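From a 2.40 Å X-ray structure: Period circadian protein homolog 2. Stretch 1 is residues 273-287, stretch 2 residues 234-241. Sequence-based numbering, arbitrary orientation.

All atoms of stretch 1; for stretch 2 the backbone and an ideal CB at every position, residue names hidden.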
# COMPACT_ATOMS: atom_id res chain seq x y z
N LEU A 273 -15.22 10.89 -24.28
CA LEU A 273 -15.43 11.56 -25.55
C LEU A 273 -14.09 11.72 -26.27
O LEU A 273 -14.02 11.63 -27.49
CB LEU A 273 -16.08 12.93 -25.32
CG LEU A 273 -16.80 13.56 -26.51
CD1 LEU A 273 -17.86 12.59 -27.04
CD2 LEU A 273 -17.45 14.88 -26.09
N ASN A 274 -13.03 11.97 -25.50
CA ASN A 274 -11.67 12.12 -26.03
C ASN A 274 -10.93 10.81 -25.77
O ASN A 274 -10.70 10.45 -24.61
CB ASN A 274 -10.93 13.26 -25.32
CG ASN A 274 -9.48 13.37 -25.76
OD1 ASN A 274 -8.66 14.02 -25.09
ND2 ASN A 274 -9.14 12.75 -26.89
N GLU A 275 -10.55 10.13 -26.84
CA GLU A 275 -9.88 8.84 -26.76
C GLU A 275 -8.53 8.77 -26.06
O GLU A 275 -8.16 7.71 -25.56
CB GLU A 275 -9.75 8.24 -28.16
CG GLU A 275 -11.09 7.99 -28.82
CD GLU A 275 -10.97 7.41 -30.21
OE1 GLU A 275 -10.23 8.00 -31.04
OE2 GLU A 275 -11.61 6.37 -30.48
N ASP A 276 -7.77 9.87 -26.02
CA ASP A 276 -6.48 9.82 -25.34
C ASP A 276 -6.75 10.09 -23.87
O ASP A 276 -6.87 11.24 -23.44
CB ASP A 276 -5.52 10.88 -25.88
CG ASP A 276 -4.11 10.70 -25.35
OD1 ASP A 276 -3.96 10.31 -24.17
OD2 ASP A 276 -3.15 10.95 -26.11
N VAL A 277 -6.84 9.01 -23.10
CA VAL A 277 -7.15 9.11 -21.69
C VAL A 277 -5.98 9.59 -20.82
O VAL A 277 -6.16 9.94 -19.65
CB VAL A 277 -7.69 7.77 -21.19
CG1 VAL A 277 -6.57 6.76 -21.06
CG2 VAL A 277 -8.44 7.97 -19.90
N PHE A 278 -4.78 9.65 -21.40
CA PHE A 278 -3.60 10.10 -20.67
C PHE A 278 -3.37 11.61 -20.74
O PHE A 278 -2.59 12.15 -19.95
CB PHE A 278 -2.36 9.36 -21.17
CG PHE A 278 -2.35 7.91 -20.79
CD1 PHE A 278 -2.24 7.53 -19.46
CD2 PHE A 278 -2.51 6.92 -21.76
CE1 PHE A 278 -2.30 6.20 -19.09
CE2 PHE A 278 -2.57 5.59 -21.40
CZ PHE A 278 -2.47 5.22 -20.05
N ALA A 279 -4.04 12.27 -21.67
CA ALA A 279 -3.90 13.72 -21.81
C ALA A 279 -4.23 14.36 -20.47
O ALA A 279 -4.67 13.68 -19.54
CB ALA A 279 -4.85 14.23 -22.88
N ALA A 280 -4.02 15.67 -20.36
CA ALA A 280 -4.31 16.39 -19.12
C ALA A 280 -5.66 17.09 -19.21
O ALA A 280 -6.14 17.38 -20.30
CB ALA A 280 -3.22 17.40 -18.85
N PRO A 281 -6.30 17.35 -18.06
CA PRO A 281 -7.60 18.03 -18.02
C PRO A 281 -7.46 19.55 -18.02
O PRO A 281 -6.58 20.10 -17.36
CB PRO A 281 -8.21 17.51 -16.72
CG PRO A 281 -7.02 17.45 -15.83
CD PRO A 281 -5.95 16.82 -16.72
N PRO A 282 -8.33 20.25 -18.76
CA PRO A 282 -8.28 21.71 -18.82
C PRO A 282 -8.86 22.34 -17.55
O PRO A 282 -9.41 23.45 -17.59
CB PRO A 282 -9.13 22.04 -20.05
CG PRO A 282 -9.05 20.79 -20.88
CD PRO A 282 -9.19 19.72 -19.84
N CYS A 283 -8.74 21.62 -16.44
CA CYS A 283 -9.25 22.09 -15.15
C CYS A 283 -8.08 22.19 -14.17
O CYS A 283 -7.25 21.28 -14.10
CB CYS A 283 -10.31 21.12 -14.62
SG CYS A 283 -11.26 21.70 -13.19
N PRO A 284 -8.00 23.30 -13.41
CA PRO A 284 -6.95 23.57 -12.42
C PRO A 284 -6.73 22.42 -11.44
O PRO A 284 -7.08 22.53 -10.26
CB PRO A 284 -7.45 24.83 -11.72
CG PRO A 284 -8.17 25.54 -12.81
CD PRO A 284 -8.96 24.42 -13.46
N GLU A 285 -6.13 21.34 -11.93
CA GLU A 285 -5.86 20.15 -11.13
C GLU A 285 -7.01 19.85 -10.17
O GLU A 285 -8.13 20.33 -10.35
CB GLU A 285 -4.57 20.32 -10.32
CG GLU A 285 -3.31 20.43 -11.17
CD GLU A 285 -2.05 20.19 -10.37
OE1 GLU A 285 -1.85 20.86 -9.34
OE2 GLU A 285 -1.25 19.31 -10.77
N GLU A 286 -6.73 19.04 -9.16
CA GLU A 286 -7.73 18.68 -8.17
C GLU A 286 -7.80 19.77 -7.11
O GLU A 286 -7.48 20.93 -7.38
CB GLU A 286 -7.39 17.34 -7.53
CG GLU A 286 -7.62 16.16 -8.46
CD GLU A 286 -9.01 16.19 -9.07
OE1 GLU A 286 -10.00 16.25 -8.30
OE2 GLU A 286 -9.12 16.15 -10.31
N LYS A 287 -8.22 19.40 -5.90
CA LYS A 287 -8.32 20.37 -4.83
C LYS A 287 -8.02 19.74 -3.48
O LYS A 287 -7.07 18.98 -3.33
CB LYS A 287 -9.72 20.98 -4.81
CG LYS A 287 -10.03 21.86 -6.02
CD LYS A 287 -9.10 23.06 -6.08
CE LYS A 287 -9.28 23.85 -7.37
NZ LYS A 287 -10.68 24.33 -7.53
N UNK A 234 -17.24 7.38 -13.61
CA UNK A 234 -15.92 7.49 -12.99
C UNK A 234 -15.06 8.47 -13.81
O UNK A 234 -14.97 8.34 -15.04
CB UNK A 234 -15.25 6.12 -12.90
N UNK A 235 -14.42 9.42 -13.14
CA UNK A 235 -13.58 10.40 -13.83
C UNK A 235 -12.22 9.86 -14.25
O UNK A 235 -11.54 9.18 -13.48
CB UNK A 235 -13.38 11.62 -12.93
N UNK A 236 -11.81 10.18 -15.47
CA UNK A 236 -10.52 9.72 -15.95
C UNK A 236 -9.49 10.83 -15.82
O UNK A 236 -9.80 11.94 -15.38
CB UNK A 236 -10.62 9.25 -17.40
N UNK A 237 -8.25 10.52 -16.21
CA UNK A 237 -7.14 11.45 -16.13
C UNK A 237 -7.38 12.74 -16.92
O UNK A 237 -6.95 13.80 -16.50
CB UNK A 237 -5.87 10.77 -16.63
N UNK A 238 -8.07 12.64 -18.05
CA UNK A 238 -8.33 13.82 -18.87
C UNK A 238 -9.58 14.60 -18.47
O UNK A 238 -10.07 15.45 -19.22
CB UNK A 238 -8.45 13.40 -20.34
N UNK A 239 -10.11 14.32 -17.27
CA UNK A 239 -11.27 15.05 -16.79
C UNK A 239 -12.60 14.57 -17.35
O UNK A 239 -13.66 15.04 -16.95
CB UNK A 239 -11.10 16.53 -17.12
N UNK A 240 -12.54 13.61 -18.26
CA UNK A 240 -13.73 13.06 -18.88
C UNK A 240 -14.19 11.85 -18.09
O UNK A 240 -13.36 11.11 -17.54
CB UNK A 240 -13.47 12.69 -20.34
N UNK A 241 -15.50 11.63 -18.06
CA UNK A 241 -16.10 10.50 -17.35
C UNK A 241 -16.40 9.32 -18.26
O UNK A 241 -16.78 9.50 -19.41
CB UNK A 241 -17.39 10.95 -16.66

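Position 234 sets no rule here: it lies in a strand, its ideal CB has nothing of stretch 1 within 5.5 Å, and almost any strand-former would suit. It is Phe234, and it makes no contact.

Position 235 also starts in open space, CB sideways, but the carboxylate of Glu286 lies within reach of a long side chain. A lysine or arginine would answer that charge. The residue is Arg235. Its NH2 stands 3.1 Å from Glu286 OE2, a salt bridge in which the oxygen sits over one face of the guanidinium, so charge alone holds it. Glu286 is poorly ordered, so its position is uncertain.

At 236 the CB points toward stretch 1, with Val277 CG2 3.6 Å from the ideal CB. Val277 CG2 crowds one side of the CB, so a small or beta-branched side chain fits easily: Ala, Ser, Thr or Val. A hydroxyl could also serve the turn that begins here. Thr236 does both: its CB packs 3.5 Å from Val277 CG2, and its OG1 donates to the backbone O of position 240 at 2.9 Å, bracing the turn from within.

Position 237 is tight at its root, the ideal CB 3.1 Å from Val277 O. Helical angles (-58/-35) suit the second place of a type I turn, and the carbonyls of Phe278 and Ala279 favour a flexible, perhaps cationic chain: Lys, Arg or Gln. Arg237 runs past them, its CG 3.7 Å from Ala279 O, and brings NH1 to 4.3 Å from Ala280 CA.

The CB of 238 points sideways among carbonyl oxygens, the ideal CB 3.9 Å from Ala279 O, 4.1 Å from Asp276 O and 4.2 Å from Val277 O. A compact donor such as Asn or Ser is attractive, and Asp would fit less well. Asn238 is buried against this wall more extensively than any other residue of the stretch, its CA 3.7 Å from Ala279 O and its backbone C 3.7 Å from Pro281 CB.

Position 239 permits one answer. At 80/-4 a CB would jam against the preceding carbonyl oxygen, and the ideal CB falls 3.1 Å from Pro281 CB. Gly239 closes the turn, its N donating to Thr236 O at 3.1 Å.

Position 240 faces the amide ends of Leu273 and Asn274, so an acceptor of moderate length is wanted: Glu, Asp or Gln. Glu240 takes the Asn274 N hydrogen bond on OE2 at 2.5 Å, though that oxygen's place is less sure.

At 241 the CB turns away, leaving the choice free; Tyr241 plays no part.

Stretch 2, residues 234-241: FRTRNGEY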
# COMPACT_ATOMS: atom_id res chain seq x y z
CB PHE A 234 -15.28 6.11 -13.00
CG PHE A 234 -14.10 5.97 -12.08
CD1 PHE A 234 -14.25 5.36 -10.83
CD2 PHE A 234 -12.85 6.43 -12.47
CE1 PHE A 234 -13.15 5.20 -9.97
CE2 PHE A 234 -11.75 6.29 -11.62
CZ PHE A 234 -11.90 5.67 -10.37
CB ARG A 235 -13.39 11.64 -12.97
CG ARG A 235 -12.58 12.74 -13.65
CD ARG A 235 -12.85 14.10 -13.02
NE ARG A 235 -12.73 14.06 -11.57
CZ ARG A 235 -11.59 13.86 -10.92
NH1 ARG A 235 -11.57 13.83 -9.60
NH2 ARG A 235 -10.46 13.72 -11.61
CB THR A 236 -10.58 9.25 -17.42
OG1 THR A 236 -10.67 10.39 -18.28
CG2 THR A 236 -11.80 8.36 -17.64
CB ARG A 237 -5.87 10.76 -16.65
CG ARG A 237 -4.57 11.54 -16.49
CD ARG A 237 -4.21 11.73 -15.03
NE ARG A 237 -2.78 11.92 -14.81
CZ ARG A 237 -2.04 12.88 -15.37
NH1 ARG A 237 -2.59 13.76 -16.20
NH2 ARG A 237 -0.75 12.97 -15.09
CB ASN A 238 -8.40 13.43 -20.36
CG ASN A 238 -9.67 12.66 -20.74
OD1 ASN A 238 -9.72 12.01 -21.79
ND2 ASN A 238 -10.69 12.73 -19.90
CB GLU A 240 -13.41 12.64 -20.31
CG GLU A 240 -14.49 12.92 -21.30
CD GLU A 240 -14.00 13.81 -22.41
OE1 GLU A 240 -13.73 15.00 -22.13
OE2 GLU A 240 -13.85 13.32 -23.55
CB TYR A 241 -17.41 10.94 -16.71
CG TYR A 241 -17.25 11.81 -15.51
CD1 TYR A 241 -16.93 11.27 -14.27
CD2 TYR A 241 -17.40 13.20 -15.61
CE1 TYR A 241 -16.76 12.08 -13.15
CE2 TYR A 241 -17.22 14.02 -14.50
CZ TYR A 241 -16.91 13.45 -13.28
OH TYR A 241 -16.74 14.26 -12.18
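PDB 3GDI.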